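Chitinase (PDB 4TXG) probably hydrolyses the glycosidic bonds of chitin, helping to degrade this polysaccharide. Local coordinates at residues A[273-285]-A[331-345]. Residues are numbered along the deposited sequence; the frame is centred on the assembly and turned at random.
Sequences GFYSMTVNADGTV and SNARLGSLNKGYVAL
Two nitrogens of one guanidinium close on a single carbonyl oxygen: Arg334 NE lies 2.9 Å from Val279 O, with an N-H...O angle of 159°, and Arg334 NH2 adds a longer, more bent bond to the same atom. Val279 O sits in the guanidinium plane, and both nitrogens reach it from one face of its peptide. Arginine suits this place because its extended chain runs alongside the valine in the opposite sense, CG 3.7 Å from Val279 CG1, while its planar head grips the backbone just after helix 273-278; NH1 turns back to Phe330 O, which probably helps hold the head's rotation. Ser337 OG donates to Gly283 O in the carbonyl plane, though their 2.5 Å separation is doubtfully short. Gly283 closes a type I turn with a positive phi that favours glycine.

Gly341, lacking a side chain, lets the backbones approach, its CA 5.0 Å from that of Thr278. Tyr275 lays one ring face over Ser331 CB, a CH-pi contact, and meets Leu338 CD2 at its edge. Branched, apolar Leu345, CG anti to its N (chi1 171°), touches Phe274, Met277 and Thr278. Helix 273-278 crosses residues 338-345 at 84°, within the family 18 TIM barrel, where helices pack around parallel strands and loops connect them.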
ATOM      1  N   GLY A 273      -9.332  -1.149  17.994  1.00 11.39           N
ATOM      2  CA  GLY A 273      -8.865  -1.976  16.885  1.00 10.72           C
ATOM      3  C   GLY A 273      -7.386  -2.318  16.923  1.00  8.33           C
ATOM      4  O   GLY A 273      -6.875  -2.805  17.928  1.00  9.06           O
ATOM      5  N   PHE A 274      -6.697  -2.061  15.816  1.00  7.22           N
ATOM      6  CA  PHE A 274      -5.259  -2.308  15.722  1.00  7.59           C
ATOM      7  C   PHE A 274      -4.446  -1.557  16.781  1.00  6.99           C
ATOM      8  O   PHE A 274      -3.419  -2.047  17.234  1.00  6.96           O
ATOM      9  CB  PHE A 274      -4.748  -1.904  14.330  1.00  9.56           C
ATOM     10  CG  PHE A 274      -4.893  -2.974  13.281  1.00  9.02           C
ATOM     11  CD1 PHE A 274      -4.063  -4.083  13.287  1.00  8.48           C
ATOM     12  CD2 PHE A 274      -5.825  -2.847  12.265  1.00 13.59           C
ATOM     13  CE1 PHE A 274      -4.179  -5.064  12.312  1.00 10.77           C
ATOM     14  CE2 PHE A 274      -5.944  -3.828  11.286  1.00 10.82           C
ATOM     15  CZ  PHE A 274      -5.123  -4.930  11.310  1.00  5.90           C
ATOM     16  N   TYR A 275      -4.871  -0.354  17.146  1.00  9.52           N
ATOM     17  CA  TYR A 275      -4.077   0.437  18.084  1.00  8.26           C
ATOM     18  C   TYR A 275      -3.987  -0.250  19.446  1.00  9.29           C
ATOM     19  O   TYR A 275      -2.899  -0.381  20.020  1.00  9.77           O
ATOM     20  CB  TYR A 275      -4.662   1.835  18.248  1.00  6.99           C
ATOM     21  CG  TYR A 275      -4.634   2.659  16.981  1.00  7.18           C
ATOM     22  CD1 TYR A 275      -3.443   3.185  16.500  1.00  9.62           C
ATOM     23  CD2 TYR A 275      -5.805   2.917  16.273  1.00  9.64           C
ATOM     24  CE1 TYR A 275      -3.407   3.943  15.342  1.00  9.54           C
ATOM     25  CE2 TYR A 275      -5.787   3.681  15.121  1.00  7.99           C
ATOM     26  CZ  TYR A 275      -4.585   4.191  14.659  1.00 10.69           C
ATOM     27  OH  TYR A 275      -4.555   4.954  13.519  1.00 12.50           O
ATOM     28  N   SER A 276      -5.129  -0.702  19.952  1.00  9.17           N
ATOM     29  CA  SER A 276      -5.161  -1.299  21.281  1.00 10.08           C
ATOM     30  C   SER A 276      -4.687  -2.751  21.222  1.00  9.62           C
ATOM     31  O   SER A 276      -4.161  -3.274  22.201  1.00 12.25           O
ATOM     32  CB  SER A 276      -6.569  -1.189  21.885  1.00 12.83           C
ATOM     33  OG  SER A 276      -7.555  -1.610  20.963  1.00 17.54           O
ATOM     34  N   MET A 277      -4.844  -3.389  20.064  1.00  7.65           N
ATOM     35  CA  MET A 277      -4.411  -4.776  19.908  1.00  8.26           C
ATOM     36  C   MET A 277      -2.886  -4.873  19.878  1.00  8.89           C
ATOM     37  O   MET A 277      -2.324  -5.846  20.383  1.00  8.40           O
ATOM     38  CB  MET A 277      -5.012  -5.409  18.637  1.00  7.48           C
ATOM     39  CG  MET A 277      -4.611  -6.884  18.402  1.00  7.60           C
ATOM     40  SD  MET A 277      -3.142  -7.087  17.342  1.00  8.60           S
ATOM     41  CE  MET A 277      -3.888  -6.762  15.764  1.00  8.77           C
ATOM     42  N   THR A 278      -2.214  -3.866  19.305  1.00  8.81           N
ATOM     43  CA  THR A 278      -0.752  -3.921  19.201  1.00  7.93           C
ATOM     44  C   THR A 278      -0.013  -3.205  20.317  1.00  7.40           C
ATOM     45  O   THR A 278       1.137  -3.523  20.577  1.00  8.68           O
ATOM     46  CB  THR A 278      -0.239  -3.333  17.857  1.00  6.24           C
ATOM     47  OG1 THR A 278      -0.624  -1.956  17.743  1.00  6.35           O
ATOM     48  CG2 THR A 278      -0.800  -4.118  16.678  1.00  7.50           C
ATOM     49  N   VAL A 279      -0.643  -2.222  20.955  1.00  8.20           N
ATOM     50  CA  VAL A 279       0.044  -1.425  21.977  1.00  7.96           C
ATOM     51  C   VAL A 279      -0.870  -1.237  23.179  1.00  8.61           C
ATOM     52  O   VAL A 279      -1.999  -0.766  23.039  1.00  7.92           O
ATOM     53  CB  VAL A 279       0.489  -0.036  21.428  1.00  8.79           C
ATOM     54  CG1 VAL A 279       1.149   0.813  22.528  1.00  8.80           C
ATOM     55  CG2 VAL A 279       1.452  -0.198  20.236  1.00  6.64           C
ATOM     56  N   ASN A 280      -0.394  -1.638  24.355  1.00  8.16           N
ATOM     57  CA  ASN A 280      -1.135  -1.411  25.594  1.00 12.31           C
ATOM     58  C   ASN A 280      -1.305   0.073  25.879  1.00  9.73           C
ATOM     59  O   ASN A 280      -0.563   0.901  25.365  1.00 10.17           O
ATOM     60  CB  ASN A 280      -0.422  -2.065  26.780  1.00  9.34           C
ATOM     61  CG  ASN A 280      -0.345  -3.567  26.658  1.00 13.03           C
ATOM     62  OD1 ASN A 280      -1.344  -4.226  26.379  1.00 11.22           O
ATOM     63  ND2 ASN A 280       0.843  -4.120  26.886  1.00 11.94           N
ATOM     64  N   ALA A 281      -2.262   0.401  26.737  1.00 10.52           N
ATOM     65  CA  ALA A 281      -2.504   1.789  27.093  1.00 13.60           C
ATOM     66  C   ALA A 281      -1.283   2.447  27.745  1.00 18.53           C
ATOM     67  O   ALA A 281      -1.159   3.673  27.723  1.00 21.72           O
ATOM     68  CB  ALA A 281      -3.710   1.885  28.017  1.00 15.11           C
ATOM     69  N   ASP A 282      -0.374   1.647  28.308  1.00 10.21           N
ATOM     70  CA  ASP A 282       0.815   2.212  28.956  1.00 10.30           C
ATOM     71  C   ASP A 282       2.010   2.366  28.019  1.00 11.59           C
ATOM     72  O   ASP A 282       3.116   2.698  28.457  1.00 13.33           O
ATOM     73  CB  ASP A 282       1.214   1.361  30.176  1.00 10.67           C
ATOM     74  CG  ASP A 282       1.752  -0.018  29.801  1.00 10.59           C
ATOM     75  OD1 ASP A 282       1.781  -0.374  28.605  1.00 10.33           O
ATOM     76  OD2 ASP A 282       2.121  -0.768  30.730  1.00 11.62           O
ATOM     77  N   GLY A 283       1.800   2.102  26.736  1.00 11.78           N
ATOM     78  CA  GLY A 283       2.847   2.316  25.759  1.00  8.36           C
ATOM     79  C   GLY A 283       3.697   1.101  25.435  1.00 14.06           C
ATOM     80  O   GLY A 283       4.496   1.152  24.497  1.00 11.53           O
ATOM     81  N   THR A 284       3.554   0.018  26.199  1.00  8.77           N
ATOM     82  CA  THR A 284       4.290  -1.201  25.866  1.00  9.42           C
ATOM     83  C   THR A 284       3.566  -1.998  24.784  1.00  8.47           C
ATOM     84  O   THR A 284       2.359  -1.860  24.597  1.00  8.29           O
ATOM     85  CB  THR A 284       4.498  -2.108  27.088  1.00 10.25           C
ATOM     86  OG1 THR A 284       3.225  -2.440  27.667  1.00  9.85           O
ATOM     87  CG2 THR A 284       5.363  -1.412  28.135  1.00 11.00           C
ATOM     88  N   VAL A 285       4.310  -2.826  24.060  1.00  8.40           N
ATOM     89  CA  VAL A 285       3.710  -3.664  23.029  1.00  8.10           C
ATOM     90  C   VAL A 285       2.779  -4.708  23.655  1.00  8.44           C
ATOM     91  O   VAL A 285       3.118  -5.323  24.666  1.00  9.04           O
ATOM     92  CB  VAL A 285       4.798  -4.356  22.176  1.00  8.11           C
ATOM     93  CG1 VAL A 285       4.175  -5.347  21.205  1.00 11.39           C
ATOM     94  CG2 VAL A 285       5.615  -3.309  21.417  1.00  9.70           C
ATOM     95  N   SER A 331      -4.806   6.558  19.104  1.00 10.69           N
ATOM     96  CA  SER A 331      -3.590   6.662  18.312  1.00  9.98           C
ATOM     97  C   SER A 331      -2.627   7.696  18.889  1.00 12.42           C
ATOM     98  O   SER A 331      -1.432   7.445  18.993  1.00 11.24           O
ATOM     99  CB  SER A 331      -3.928   6.996  16.853  1.00 13.19           C
ATOM    100  OG  SER A 331      -4.610   8.235  16.748  1.00 11.84           O
ATOM    101  N   ASN A 332      -3.143   8.858  19.266  1.00 12.33           N
ATOM    102  CA  ASN A 332      -2.278   9.917  19.769  1.00 12.19           C
ATOM    103  C   ASN A 332      -1.643   9.566  21.124  1.00 14.07           C
ATOM    104  O   ASN A 332      -0.600  10.107  21.488  1.00 16.22           O
ATOM    105  CB  ASN A 332      -3.055  11.236  19.848  1.00 12.59           C
ATOM    106  CG  ASN A 332      -3.304  11.845  18.475  1.00 15.06           C
ATOM    107  OD1 ASN A 332      -2.627  11.502  17.500  1.00 13.03           O
ATOM    108  ND2 ASN A 332      -4.274  12.758  18.389  1.00 13.89           N
ATOM    109  N   ALA A 333      -2.252   8.639  21.855  1.00 12.13           N
ATOM    110  CA  ALA A 333      -1.703   8.203  23.129  1.00 12.19           C
ATOM    111  C   ALA A 333      -0.585   7.166  22.949  1.00 13.44           C
ATOM    112  O   ALA A 333       0.087   6.793  23.907  1.00 17.01           O
ATOM    113  CB  ALA A 333      -2.823   7.631  24.012  1.00 13.71           C
ATOM    114  N   ARG A 334      -0.380   6.718  21.718  1.00 11.00           N
ATOM    115  CA  ARG A 334       0.533   5.613  21.449  1.00 10.45           C
ATOM    116  C   ARG A 334       1.627   5.958  20.435  1.00  9.77           C
ATOM    117  O   ARG A 334       2.346   5.069  19.989  1.00 11.99           O
ATOM    118  CB  ARG A 334      -0.252   4.398  20.925  1.00  7.41           C
ATOM    119  CG  ARG A 334      -1.113   3.692  21.961  1.00  9.56           C
ATOM    120  CD  ARG A 334      -2.136   2.776  21.266  1.00  8.45           C
ATOM    121  NE  ARG A 334      -2.792   1.886  22.222  1.00 11.62           N
ATOM    122  CZ  ARG A 334      -3.788   2.250  23.029  1.00 12.15           C
ATOM    123  NH1 ARG A 334      -4.255   3.496  23.001  1.00 11.04           N
ATOM    124  NH2 ARG A 334      -4.312   1.370  23.875  1.00  9.66           N
ATOM    125  N   LEU A 335       1.756   7.231  20.071  1.00  9.79           N
ATOM    126  CA  LEU A 335       2.599   7.605  18.929  1.00 10.55           C
ATOM    127  C   LEU A 335       4.008   7.016  18.995  1.00 10.50           C
ATOM    128  O   LEU A 335       4.511   6.495  17.996  1.00 11.93           O
ATOM    129  CB  LEU A 335       2.697   9.124  18.805  1.00  9.41           C
ATOM    130  CG  LEU A 335       1.378   9.865  18.575  1.00 10.28           C
ATOM    131  CD1 LEU A 335       1.622  11.372  18.555  1.00 11.70           C
ATOM    132  CD2 LEU A 335       0.679   9.391  17.289  1.00  7.52           C
ATOM    133  N   GLY A 336       4.629   7.071  20.168  1.00  8.67           N
ATOM    134  CA  GLY A 336       6.002   6.612  20.307  1.00 12.19           C
ATOM    135  C   GLY A 336       6.185   5.104  20.275  1.00 13.54           C
ATOM    136  O   GLY A 336       7.313   4.606  20.183  1.00 12.00           O
ATOM    137  N   SER A 337       5.072   4.380  20.357  1.00  8.29           N
ATOM    138  CA  SER A 337       5.089   2.927  20.479  1.00  8.73           C
ATOM    139  C   SER A 337       4.584   2.203  19.245  1.00  6.51           C
ATOM    140  O   SER A 337       4.752   0.992  19.134  1.00  7.04           O
ATOM    141  CB  SER A 337       4.227   2.490  21.661  1.00 14.18           C
ATOM    142  OG  SER A 337       4.683   3.089  22.856  1.00 20.25           O
ATOM    143  N   LEU A 338       3.911   2.919  18.351  1.00  7.99           N
ATOM    144  CA  LEU A 338       3.238   2.251  17.235  1.00  7.61           C
ATOM    145  C   LEU A 338       4.195   1.529  16.293  1.00  8.46           C
ATOM    146  O   LEU A 338       3.843   0.492  15.720  1.00  7.14           O
ATOM    147  CB  LEU A 338       2.395   3.253  16.439  1.00  8.08           C
ATOM    148  CG  LEU A 338       1.151   3.739  17.189  1.00 10.89           C
ATOM    149  CD1 LEU A 338       0.403   4.793  16.390  1.00 10.00           C
ATOM    150  CD2 LEU A 338       0.240   2.568  17.520  1.00 12.57           C
ATOM    151  N   ASN A 339       5.398   2.058  16.114  1.00  7.34           N
ATOM    152  CA  ASN A 339       6.343   1.365  15.243  1.00  7.72           C
ATOM    153  C   ASN A 339       6.757   0.006  15.818  1.00  7.26           C
ATOM    154  O   ASN A 339       6.760  -0.991  15.099  1.00  8.04           O
ATOM    155  CB  ASN A 339       7.585   2.220  14.989  1.00  7.70           C
ATOM    156  CG  ASN A 339       7.372   3.211  13.868  1.00  8.25           C
ATOM    157  OD1 ASN A 339       7.614   2.902  12.701  1.00 10.43           O
ATOM    158  ND2 ASN A 339       6.881   4.391  14.210  1.00  8.18           N
ATOM    159  N   LYS A 340       7.116  -0.023  17.099  1.00  7.61           N
ATOM    160  CA  LYS A 340       7.450  -1.294  17.757  1.00  8.52           C
ATOM    161  C   LYS A 340       6.265  -2.259  17.756  1.00  7.70           C
ATOM    162  O   LYS A 340       6.433  -3.474  17.588  1.00  7.68           O
ATOM    163  CB  LYS A 340       7.906  -1.060  19.197  1.00 11.57           C
ATOM    164  CG  LYS A 340       9.164  -0.236  19.306  1.00 21.05           C
ATOM    165  CD  LYS A 340      10.342  -0.985  18.739  1.00 25.54           C
ATOM    166  CE  LYS A 340      11.111  -1.684  19.845  1.00 26.73           C
ATOM    167  NZ  LYS A 340      11.817  -0.761  20.809  1.00 25.75           N
ATOM    168  N   GLY A 341       5.067  -1.722  17.956  1.00  7.71           N
ATOM    169  CA  GLY A 341       3.873  -2.551  17.981  1.00  7.70           C
ATOM    170  C   GLY A 341       3.612  -3.189  16.633  1.00  9.97           C
ATOM    171  O   GLY A 341       3.183  -4.342  16.541  1.00  8.59           O
ATOM    172  N   TYR A 342       3.866  -2.431  15.571  1.00  7.09           N
ATOM    173  CA  TYR A 342       3.589  -2.907  14.222  1.00  8.22           C
ATOM    174  C   TYR A 342       4.611  -3.948  13.797  1.00  8.62           C
ATOM    175  O   TYR A 342       4.273  -4.958  13.171  1.00  8.99           O
ATOM    176  CB  TYR A 342       3.592  -1.725  13.267  1.00  7.21           C
ATOM    177  CG  TYR A 342       3.127  -1.988  11.859  1.00  8.50           C
ATOM    178  CD1 TYR A 342       1.843  -2.467  11.597  1.00  6.31           C
ATOM    179  CD2 TYR A 342       3.952  -1.692  10.784  1.00 10.27           C
ATOM    180  CE1 TYR A 342       1.411  -2.648  10.292  1.00  8.13           C
ATOM    181  CE2 TYR A 342       3.531  -1.876   9.490  1.00 11.63           C
ATOM    182  CZ  TYR A 342       2.266  -2.354   9.248  1.00 11.71           C
ATOM    183  OH  TYR A 342       1.866  -2.525   7.941  1.00 11.24           O
ATOM    184  N   VAL A 343       5.868  -3.704  14.143  1.00  7.35           N
ATOM    185  CA  VAL A 343       6.912  -4.683  13.865  1.00  8.78           C
ATOM    186  C   VAL A 343       6.624  -5.982  14.625  1.00  8.86           C
ATOM    187  O   VAL A 343       6.743  -7.076  14.063  1.00  7.19           O
ATOM    188  CB  VAL A 343       8.302  -4.131  14.229  1.00 10.00           C
ATOM    189  CG1 VAL A 343       9.335  -5.235  14.243  1.00 14.02           C
ATOM    190  CG2 VAL A 343       8.687  -3.045  13.225  1.00 12.02           C
ATOM    191  N   ALA A 344       6.216  -5.867  15.888  1.00  7.36           N
ATOM    192  CA  ALA A 344       5.864  -7.060  16.660  1.00  7.60           C
ATOM    193  C   ALA A 344       4.677  -7.815  16.046  1.00 11.57           C
ATOM    194  O   ALA A 344       4.669  -9.048  16.003  1.00  8.35           O
ATOM    195  CB  ALA A 344       5.559  -6.690  18.105  1.00  7.91           C
ATOM    196  N   LEU A 345       3.673  -7.074  15.586  1.00  7.33           N
ATOM    197  CA  LEU A 345       2.527  -7.688  14.923  1.00  7.26           C
ATOM    198  C   LEU A 345       2.966  -8.493  13.692  1.00  8.83           C
ATOM    199  O   LEU A 345       2.609  -9.659  13.537  1.00  7.23           O
ATOM    200  CB  LEU A 345       1.513  -6.612  14.510  1.00  7.11           C
ATOM    201  CG  LEU A 345       0.379  -7.115  13.618  1.00  7.05           C
ATOM    202  CD1 LEU A 345      -0.459  -8.139  14.377  1.00  7.45           C
ATOM    203  CD2 LEU A 345      -0.490  -5.962  13.116  1.00  7.33           C
TER
HETATM  204  O   HOH W   1      -4.635  -1.703  24.624  1.00 20.00           O
HETATM  205  O   HOH W   2       1.092  -0.550  15.837  1.00 22.97           O
HETATM  206  O   HOH W   3       1.224   5.259  25.772  1.00 36.52           O